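PDB 6AOK: Ceg4 from Legionella pneumophila subsp. pneumophila, which is a magnesium-binding HAD-like phosphotyrosine phosphatase, delivered as a Legionella effector, that attenuates the activation of eukaryotic MAPK pathways. Local coordinates for residues E92-F97 with K124-S129; Y118-F123 with E131-L136; A178-G183 with E187-Y192. All coordinates share one frame; numbering follows the deposited sequence. Where two conformers were deposited one is given.

Interaction 1 of 3, residues E92-F97 with K124-S129; sequences EAVAFF and KYQGFS
Val94 meets the 124-129 segment with both of its branches. CG2 reaches the amide end of Gln126, 3.7 Å from NE2, while CG1, anti to the backbone N (chi1 165°), turns to the Phe128 ring and lies 4.1 Å from CE1. A beta-branched valine suits this place because its two methyls can serve two neighbours at once. The backbone takes part too: Val94 O lies at the ring edge, near its plane, 3.5 Å from Phe128 CZ, where the slightly positive rim of the phenyl group can face a carbonyl oxygen. One helical turn on, Phe97 offers its CB to the same corner, 3.6 Å from Phe128 CZ, while its own ring leads off to pack edge-to-face with Phe123. The Gln126 amide is not left to the apolar contact alone, since OE1 accepts a hydrogen bond from Met89 N. The far side of the contact is shaped by a helix end. Gly127, at positive phi (100°), is the residue that tolerates this turn, and Phe128 follows it with its ring directed at helix 91-100. Lys124 NZ donates to Phe128 O at 2.7 Å, in the carbonyl plane on a lone pair, and also forms a salt bridge with Asp130. Phe128 is thus presented by a Schellman motif, the glycine-dependent C-cap that here ends helix 116-125 and sets an aromatic residue against a neighbouring helix.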
loop_
_atom_site.group_PDB
_atom_site.type_symbol
_atom_site.label_atom_id
_atom_site.label_comp_id
_atom_site.label_asym_id
_atom_site.label_seq_id
_atom_site.Cartn_x
_atom_site.Cartn_y
_atom_site.Cartn_z
ATOM N N GLU A 92 -6.460 -1.668 11.726
ATOM C CA GLU A 92 -5.738 -0.408 11.889
ATOM C C GLU A 92 -5.233 0.084 10.536
ATOM O O GLU A 92 -5.363 1.272 10.205
ATOM C CB GLU A 92 -4.576 -0.567 12.864
ATOM C CG GLU A 92 -4.958 -0.831 14.333
ATOM C CD GLU A 92 -5.241 -2.297 14.617
ATOM O OE1 GLU A 92 -5.285 -3.137 13.687
ATOM O OE2 GLU A 92 -5.422 -2.620 15.811
ATOM N N ALA A 93 -4.703 -0.813 9.717
ATOM C CA ALA A 93 -4.262 -0.376 8.391
ATOM C C ALA A 93 -5.438 0.105 7.549
ATOM O O ALA A 93 -5.325 1.106 6.821
ATOM C CB ALA A 93 -3.541 -1.504 7.667
ATOM N N VAL A 94 -6.564 -0.621 7.609
ATOM C CA VAL A 94 -7.777 -0.189 6.907
ATOM C C VAL A 94 -8.158 1.231 7.308
ATOM O O VAL A 94 -8.445 2.074 6.456
ATOM C CB VAL A 94 -8.923 -1.175 7.182
ATOM C CG1 VAL A 94 -10.268 -0.556 6.784
ATOM C CG2 VAL A 94 -8.681 -2.479 6.429
ATOM N N ALA A 95 -8.174 1.524 8.616
ATOM C CA ALA A 95 -8.554 2.869 9.046
ATOM C C ALA A 95 -7.555 3.920 8.547
ATOM O O ALA A 95 -7.941 5.046 8.183
ATOM C CB ALA A 95 -8.681 2.927 10.576
ATOM N N PHE A 96 -6.266 3.595 8.566
ATOM C CA PHE A 96 -5.260 4.516 8.049
ATOM C C PHE A 96 -5.508 4.871 6.583
ATOM O O PHE A 96 -5.530 6.062 6.216
ATOM C CB PHE A 96 -3.873 3.902 8.176
ATOM C CG PHE A 96 -2.772 4.775 7.634
ATOM C CD1 PHE A 96 -2.190 5.758 8.412
ATOM C CD2 PHE A 96 -2.302 4.589 6.329
ATOM C CE1 PHE A 96 -1.134 6.531 7.888
ATOM C CE2 PHE A 96 -1.314 5.361 5.819
ATOM C CZ PHE A 96 -0.711 6.326 6.598
ATOM N N PHE A 97 -5.696 3.851 5.730
ATOM C CA PHE A 97 -5.926 4.115 4.311
ATOM C C PHE A 97 -7.249 4.807 4.032
ATOM O O PHE A 97 -7.313 5.626 3.111
ATOM C CB PHE A 97 -5.775 2.812 3.518
ATOM C CG PHE A 97 -4.348 2.449 3.388
ATOM C CD1 PHE A 97 -3.532 3.176 2.534
ATOM C CD2 PHE A 97 -3.770 1.507 4.212
ATOM C CE1 PHE A 97 -2.172 2.920 2.456
ATOM C CE2 PHE A 97 -2.386 1.239 4.154
ATOM C CZ PHE A 97 -1.588 1.963 3.266
ATOM N N LYS A 124 -10.449 -3.542 -2.479
ATOM C CA LYS A 124 -11.874 -3.658 -2.833
ATOM C C LYS A 124 -12.585 -4.620 -1.910
ATOM O O LYS A 124 -13.704 -4.350 -1.454
ATOM C CB LYS A 124 -12.008 -4.135 -4.285
ATOM C CG LYS A 124 -13.441 -4.360 -4.859
ATOM C CD LYS A 124 -14.258 -3.103 -4.773
ATOM C CE LYS A 124 -13.543 -1.881 -5.365
ATOM N NZ LYS A 124 -14.303 -0.619 -5.019
ATOM N N TYR A 125 -11.976 -5.777 -1.662
ATOM C CA TYR A 125 -12.611 -6.737 -0.769
ATOM C C TYR A 125 -12.830 -6.106 0.594
ATOM O O TYR A 125 -13.848 -6.379 1.283
ATOM C CB TYR A 125 -11.740 -7.990 -0.646
ATOM C CG TYR A 125 -12.262 -8.891 0.449
ATOM C CD1 TYR A 125 -13.516 -9.502 0.324
ATOM C CD2 TYR A 125 -11.531 -9.109 1.591
ATOM C CE1 TYR A 125 -14.030 -10.297 1.339
ATOM C CE2 TYR A 125 -12.029 -9.905 2.606
ATOM C CZ TYR A 125 -13.279 -10.478 2.483
ATOM O OH TYR A 125 -13.811 -11.258 3.516
ATOM N N GLN A 126 -11.876 -5.260 1.022
ATOM C CA GLN A 126 -11.938 -4.720 2.377
ATOM C C GLN A 126 -12.671 -3.387 2.458
ATOM O O GLN A 126 -12.559 -2.684 3.466
ATOM C CB GLN A 126 -10.531 -4.658 2.996
ATOM C CG GLN A 126 -9.946 -6.118 3.189
ATOM C CD GLN A 126 -8.732 -6.134 4.067
ATOM O OE1 GLN A 126 -7.597 -6.232 3.585
ATOM N NE2 GLN A 126 -8.946 -6.022 5.370
ATOM N N GLY A 127 -13.502 -3.085 1.491
ATOM C CA GLY A 127 -14.511 -2.067 1.679
ATOM C C GLY A 127 -14.142 -0.744 1.078
ATOM O O GLY A 127 -14.811 0.245 1.359
ATOM N N PHE A 128 -13.063 -0.683 0.313
ATOM C CA PHE A 128 -12.675 0.565 -0.317
ATOM C C PHE A 128 -13.436 0.824 -1.611
ATOM O O PHE A 128 -13.661 -0.080 -2.408
ATOM C CB PHE A 128 -11.162 0.545 -0.550
ATOM C CG PHE A 128 -10.401 0.776 0.709
ATOM C CD1 PHE A 128 -10.162 -0.269 1.574
ATOM C CD2 PHE A 128 -10.024 2.057 1.086
ATOM C CE1 PHE A 128 -9.445 -0.069 2.762
ATOM C CE2 PHE A 128 -9.330 2.282 2.277
ATOM C CZ PHE A 128 -9.029 1.223 3.107
ATOM N N SER A 129 -13.816 2.084 -1.835
ATOM C CA SER A 129 -14.548 2.451 -3.039
ATOM C C SER A 129 -13.581 2.612 -4.209
ATOM O O SER A 129 -12.384 2.762 -4.023
ATOM C CB SER A 129 -15.307 3.752 -2.823
ATOM O OG SER A 129 -14.341 4.794 -2.749
#

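Interaction 2 of 3, residues Y118-F123 with E131-L136; sequences YIKAVF and EEISKL
Ile133 reaches helix 116-125 with two different branches. Its CG1 stands anti to the carbonyl carbon (chi1 -67°) and the chain continues extended, which carries CD1 to 3.8 Å from Phe123 CB and equally to 3.8 Å from Lys120 O. The other branch, CG2, sits against the aliphatic part of Lys120, 3.7 Å from its CG and 4.0 Å from its CD. Isoleucine suits this position because a single beta-branched residue can fill the groove between two residues of a helical turn. Lys120 suits its exposed place as well: its chain is extended beyond CG, so the methylenes lie across Ile133 while the ammonium group is carried outward along the surface.

Leu136 and Phe123 come toward each other from opposite directions. The CD1 methyl of Leu136 stands over one face of the Phe123 ring, near the centre, 4.0 Å from the centroid and only 12° off the ring normal, a well-formed CH-pi contact. Phe128 meets the same ring edge-to-face, and Ile110 of strand 106-111 also touches it. A type I turn from Ile133 to Leu136 brings both aliphatic side chains to the same helix. Within this turn, Ser134 OG donates back to Glu131 O at 2.7 Å, a bond within the segment.

The contacts across the two segments are apolar packing and one CH-pi contact, so the association probably rests on dispersion and on the exclusion of water around Phe123 and Ile133, while the lysine charge remains at the margin.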
loop_
_atom_site.group_PDB
_atom_site.type_symbol
_atom_site.label_atom_id
_atom_site.label_comp_id
_atom_site.label_asym_id
_atom_site.label_seq_id
_atom_site.Cartn_x
_atom_site.Cartn_y
_atom_site.Cartn_z
ATOM N N TYR A 118 -3.803 -7.250 -7.931
ATOM C CA TYR A 118 -4.000 -7.972 -6.681
ATOM C C TYR A 118 -4.249 -7.003 -5.542
ATOM O O TYR A 118 -5.155 -7.201 -4.715
ATOM C CB TYR A 118 -2.754 -8.805 -6.372
ATOM C CG TYR A 118 -2.926 -9.509 -5.050
ATOM C CD1 TYR A 118 -2.182 -9.143 -3.927
ATOM C CD2 TYR A 118 -3.864 -10.544 -4.933
ATOM C CE1 TYR A 118 -2.373 -9.829 -2.675
ATOM C CE2 TYR A 118 -4.050 -11.220 -3.719
ATOM C CZ TYR A 118 -3.307 -10.852 -2.604
ATOM O OH TYR A 118 -3.423 -11.547 -1.420
ATOM N N ILE A 119 -3.425 -5.957 -5.475
ATOM C CA ILE A 119 -3.562 -4.947 -4.435
ATOM C C ILE A 119 -4.946 -4.308 -4.498
ATOM O O ILE A 119 -5.624 -4.190 -3.479
ATOM C CB ILE A 119 -2.424 -3.903 -4.560
ATOM C CG1 ILE A 119 -1.071 -4.566 -4.221
ATOM C CG2 ILE A 119 -2.731 -2.701 -3.704
ATOM C CD1 ILE A 119 0.142 -3.700 -4.681
ATOM N N LYS A 120 -5.412 -3.951 -5.706
ATOM C CA LYS A 120 -6.732 -3.343 -5.830
ATOM C C LYS A 120 -7.840 -4.308 -5.414
ATOM O O LYS A 120 -8.872 -3.880 -4.865
ATOM C CB LYS A 120 -6.953 -2.873 -7.257
ATOM C CG LYS A 120 -6.086 -1.691 -7.644
ATOM C CD LYS A 120 -6.574 -1.306 -9.048
ATOM C CE LYS A 120 -5.626 -0.489 -9.730
ATOM N NZ LYS A 120 -6.179 -0.285 -11.144
ATOM N N ALA A 121 -7.668 -5.603 -5.696
ATOM C CA ALA A 121 -8.677 -6.569 -5.245
ATOM C C ALA A 121 -8.711 -6.660 -3.724
ATOM O O ALA A 121 -9.787 -6.835 -3.150
ATOM C CB ALA A 121 -8.432 -7.953 -5.839
ATOM N N VAL A 122 -7.551 -6.583 -3.049
ATOM C CA VAL A 122 -7.553 -6.623 -1.587
ATOM C C VAL A 122 -8.276 -5.409 -1.011
ATOM O O VAL A 122 -9.098 -5.530 -0.087
ATOM C CB VAL A 122 -6.119 -6.715 -1.020
ATOM C CG1 VAL A 122 -6.178 -6.529 0.544
ATOM C CG2 VAL A 122 -5.502 -8.100 -1.396
ATOM N N PHE A 123 -7.904 -4.205 -1.476
ATOM C CA PHE A 123 -8.595 -2.992 -1.018
ATOM C C PHE A 123 -10.080 -3.078 -1.296
ATOM O O PHE A 123 -10.903 -2.725 -0.452
ATOM C CB PHE A 123 -8.008 -1.750 -1.730
ATOM C CG PHE A 123 -6.780 -1.181 -1.051
ATOM C CD1 PHE A 123 -5.498 -1.666 -1.357
ATOM C CD2 PHE A 123 -6.912 -0.150 -0.140
ATOM C CE1 PHE A 123 -4.382 -1.161 -0.756
ATOM C CE2 PHE A 123 -5.774 0.369 0.529
ATOM C CZ PHE A 123 -4.512 -0.119 0.218
ATOM N N GLU A 131 -13.358 5.193 -6.011
ATOM C CA GLU A 131 -12.804 6.529 -5.818
ATOM C C GLU A 131 -11.576 6.498 -4.919
ATOM O O GLU A 131 -10.550 7.119 -5.231
ATOM C CB GLU A 131 -13.860 7.460 -5.228
ATOM C CG GLU A 131 -13.388 8.891 -5.201
ATOM C CD GLU A 131 -14.300 9.782 -4.368
ATOM O OE1 GLU A 131 -15.531 9.502 -4.302
ATOM O OE2 GLU A 131 -13.770 10.751 -3.770
ATOM N N GLU A 132 -11.659 5.787 -3.789
ATOM C CA GLU A 132 -10.506 5.703 -2.915
ATOM C C GLU A 132 -9.369 4.956 -3.579
ATOM O O GLU A 132 -8.207 5.345 -3.463
ATOM C CB GLU A 132 -10.875 5.000 -1.609
ATOM C CG GLU A 132 -11.738 5.815 -0.711
ATOM C CD GLU A 132 -12.215 4.978 0.470
ATOM O OE1 GLU A 132 -12.983 3.991 0.275
ATOM O OE2 GLU A 132 -11.752 5.291 1.592
ATOM N N ILE A 133 -9.681 3.843 -4.244
ATOM C CA ILE A 133 -8.620 3.043 -4.836
ATOM C C ILE A 133 -7.922 3.812 -5.942
ATOM O O ILE A 133 -6.693 3.663 -6.143
ATOM C CB ILE A 133 -9.215 1.722 -5.329
ATOM C CG1 ILE A 133 -9.671 0.925 -4.107
ATOM C CG2 ILE A 133 -8.164 0.931 -6.101
ATOM C CD1 ILE A 133 -10.376 -0.391 -4.416
ATOM N N SER A 134 -8.675 4.650 -6.650
ATOM C CA SER A 134 -8.086 5.480 -7.707
ATOM C C SER A 134 -7.091 6.500 -7.151
ATOM O O SER A 134 -6.371 7.129 -7.930
ATOM C CB SER A 134 -9.162 6.194 -8.469
ATOM O OG SER A 134 -9.682 7.323 -7.762
ATOM N N LYS A 135 -7.009 6.676 -5.843
ATOM C CA LYS A 135 -6.009 7.614 -5.361
ATOM C C LYS A 135 -4.709 6.936 -5.006
ATOM O O LYS A 135 -3.764 7.620 -4.605
ATOM C CB LYS A 135 -6.527 8.402 -4.157
ATOM C CG LYS A 135 -7.899 8.985 -4.372
ATOM C CD LYS A 135 -7.859 10.296 -5.089
ATOM C CE LYS A 135 -9.309 10.779 -5.474
ATOM N NZ LYS A 135 -10.236 10.991 -4.277
ATOM N N LEU A 136 -4.640 5.621 -5.127
ATOM C CA LEU A 136 -3.402 4.904 -4.963
ATOM C C LEU A 136 -2.553 5.047 -6.217
ATOM O O LEU A 136 -3.074 4.968 -7.330
ATOM C CB LEU A 136 -3.687 3.420 -4.767
ATOM C CG LEU A 136 -4.366 3.041 -3.480
ATOM C CD1 LEU A 136 -4.684 1.569 -3.632
ATOM C CD2 LEU A 136 -3.391 3.221 -2.334
#

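Interaction 3 of 3, residues A178-G183 with E187-Y192; sequences AVKGKG and EEIRGY
Val179 and Ile189 reach toward each other tip to tip, with Val179 CG1 3.9 Å from both CG1 and CD1 of Ile189. The valine branch that touches is anti to the backbone N (chi1 169°), and the isoleucine extends its longer branch to meet it. The Lys180 side chain crosses that of Ile189 at about a right angle: its CG lies 4.0 Å from CD1, and a bend at the last torsion (chi4 -68°) brings NZ back near the same methyl, as suits a long, flexible residue at the exposed border. Beyond this first shell, Ile164 of strand 161-165 and Tyr184 touch both Val179 and Ile189, and Leu152 of helix 144-153 packs on Val179.

The connection between the two elements is shaped by a type I turn from Lys180 to Gly183. Gly183 has positive phi (91°), a conformation that favours glycine. Glu188, extended beyond CG, accepts a hydrogen bond at OE1 from Asn185 N, which probably steadies the approach to the strand. Backbone bonds to Val162 and Ile164 then set residues 188-190 against strand 161-165. The helix thus packs on its own following edge strand, as in a beta-alpha-beta crossover of the Rossmann-like HAD fold.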
loop_
_atom_site.group_PDB
_atom_site.type_symbol
_atom_site.label_atom_id
_atom_site.label_comp_id
_atom_site.label_asym_id
_atom_site.label_seq_id
_atom_site.Cartn_x
_atom_site.Cartn_y
_atom_site.Cartn_z
ATOM N N ALA A 178 16.646 6.784 -2.041
ATOM C CA ALA A 178 15.980 7.572 -3.071
ATOM C C ALA A 178 15.397 8.856 -2.491
ATOM O O ALA A 178 15.492 9.935 -3.095
ATOM C CB ALA A 178 14.887 6.719 -3.734
ATOM N N VAL A 179 14.823 8.759 -1.294
ATOM C CA VAL A 179 14.209 9.925 -0.670
ATOM C C VAL A 179 15.285 10.932 -0.265
ATOM O O VAL A 179 15.121 12.133 -0.467
ATOM C CB VAL A 179 13.345 9.481 0.526
ATOM C CG1 VAL A 179 12.910 10.707 1.362
ATOM C CG2 VAL A 179 12.093 8.737 0.042
ATOM N N LYS A 180 16.387 10.464 0.341
ATOM C CA LYS A 180 17.461 11.385 0.692
ATOM C C LYS A 180 18.116 11.961 -0.559
ATOM O O LYS A 180 18.538 13.106 -0.554
ATOM C CB LYS A 180 18.499 10.691 1.571
ATOM C CG LYS A 180 18.021 10.350 2.974
ATOM C CD LYS A 180 19.142 9.614 3.721
ATOM C CE LYS A 180 18.695 9.140 5.078
ATOM N NZ LYS A 180 18.434 10.265 6.018
ATOM N N GLY A 181 18.165 11.192 -1.641
ATOM C CA GLY A 181 18.711 11.717 -2.895
ATOM C C GLY A 181 17.797 12.692 -3.599
ATOM O O GLY A 181 18.124 13.171 -4.698
ATOM N N LYS A 182 16.628 12.962 -3.013
ATOM C CA LYS A 182 15.757 14.022 -3.509
ATOM C C LYS A 182 15.655 15.185 -2.517
ATOM O O LYS A 182 14.741 16.017 -2.613
ATOM C CB LYS A 182 14.386 13.455 -3.850
ATOM C CG LYS A 182 14.403 12.593 -5.121
ATOM C CD LYS A 182 14.613 13.477 -6.399
ATOM C CE LYS A 182 15.117 12.660 -7.620
ATOM N NZ LYS A 182 16.603 12.366 -7.468
ATOM N N GLY A 183 16.624 15.305 -1.607
ATOM C CA GLY A 183 16.741 16.490 -0.789
ATOM C C GLY A 183 16.007 16.464 0.533
ATOM O O GLY A 183 16.085 17.427 1.270
ATOM N N GLU A 187 14.216 15.099 9.695
ATOM C CA GLU A 187 12.978 15.530 10.292
ATOM C C GLU A 187 11.827 15.542 9.322
ATOM O O GLU A 187 10.721 15.659 9.686
ATOM C CB GLU A 187 13.076 16.900 10.977
ATOM C CG GLU A 187 12.978 18.143 10.111
ATOM C CD GLU A 187 14.332 18.802 9.897
ATOM O OE1 GLU A 187 14.397 20.032 9.723
ATOM O OE2 GLU A 187 15.364 18.106 9.929
ATOM N N GLU A 188 12.119 15.481 8.028
ATOM C CA GLU A 188 11.061 15.357 7.046
ATOM C C GLU A 188 10.690 13.913 6.792
ATOM O O GLU A 188 9.605 13.650 6.276
ATOM C CB GLU A 188 11.483 16.014 5.739
ATOM C CG GLU A 188 11.402 17.516 5.795
ATOM C CD GLU A 188 12.291 18.181 4.769
ATOM O OE1 GLU A 188 13.346 17.597 4.398
ATOM O OE2 GLU A 188 11.952 19.314 4.355
ATOM N N ILE A 189 11.538 12.979 7.191
ATOM C CA ILE A 189 11.349 11.558 6.890
ATOM C C ILE A 189 10.855 10.828 8.134
ATOM O O ILE A 189 11.449 10.952 9.209
ATOM C CB ILE A 189 12.656 10.927 6.400
ATOM C CG1 ILE A 189 13.147 11.624 5.132
ATOM C CG2 ILE A 189 12.484 9.412 6.187
ATOM C CD1 ILE A 189 14.600 11.375 4.789
ATOM N N ARG A 190 9.799 10.037 7.978
ATOM C CA ARG A 190 9.317 9.142 9.021
ATOM C C ARG A 190 9.458 7.742 8.435
ATOM O O ARG A 190 8.612 7.326 7.627
ATOM C CB ARG A 190 7.859 9.434 9.384
ATOM C CG ARG A 190 7.589 10.853 9.945
ATOM C CD ARG A 190 8.031 10.976 11.381
ATOM N NE ARG A 190 7.553 12.220 11.993
ATOM C CZ ARG A 190 8.212 13.382 11.963
ATOM N NH1 ARG A 190 9.402 13.464 11.349
ATOM N NH2 ARG A 190 7.697 14.464 12.566
ATOM N N GLY A 191 10.514 7.034 8.824
ATOM C CA GLY A 191 10.827 5.738 8.247
ATOM C C GLY A 191 10.542 4.649 9.256
ATOM O O GLY A 191 10.923 4.747 10.427
ATOM N N TYR A 192 9.863 3.594 8.800
ATOM C CA TYR A 192 9.550 2.461 9.652
ATOM C C TYR A 192 9.933 1.183 8.925
ATOM O O TYR A 192 9.377 0.866 7.867
ATOM C CB TYR A 192 8.062 2.439 10.017
ATOM C CG TYR A 192 7.641 3.712 10.669
ATOM C CD1 TYR A 192 7.864 3.931 12.033
ATOM C CD2 TYR A 192 7.087 4.736 9.906
ATOM C CE1 TYR A 192 7.517 5.096 12.629
ATOM C CE2 TYR A 192 6.723 5.949 10.512
ATOM C CZ TYR A 192 6.936 6.093 11.872
ATOM O OH TYR A 192 6.601 7.253 12.475
#

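Overall arrangement
Following the chain from the N terminus, the first segment in contact lies on helix 91-100 and is joined by interaction 1 to residues 124-129, closing a loop that includes strand 106-111 and most of helix 116-125. Interaction 2 opens inside that loop, at 118-123, and closes beyond it at 131-136, so the two cross. They share helix 116-125 and touch directly: Lys124 CE lies 3.6 Å from Ile133 CD1. Together they tie helix 91-100 and residues 131-136 to helix 116-125, which itself packs on strands 106-111 and 136-139. Interaction 3 follows in series, closing a short loop between helix 169-180 and edge strand 189-192, with its centre about 26 Å from that of interaction 1.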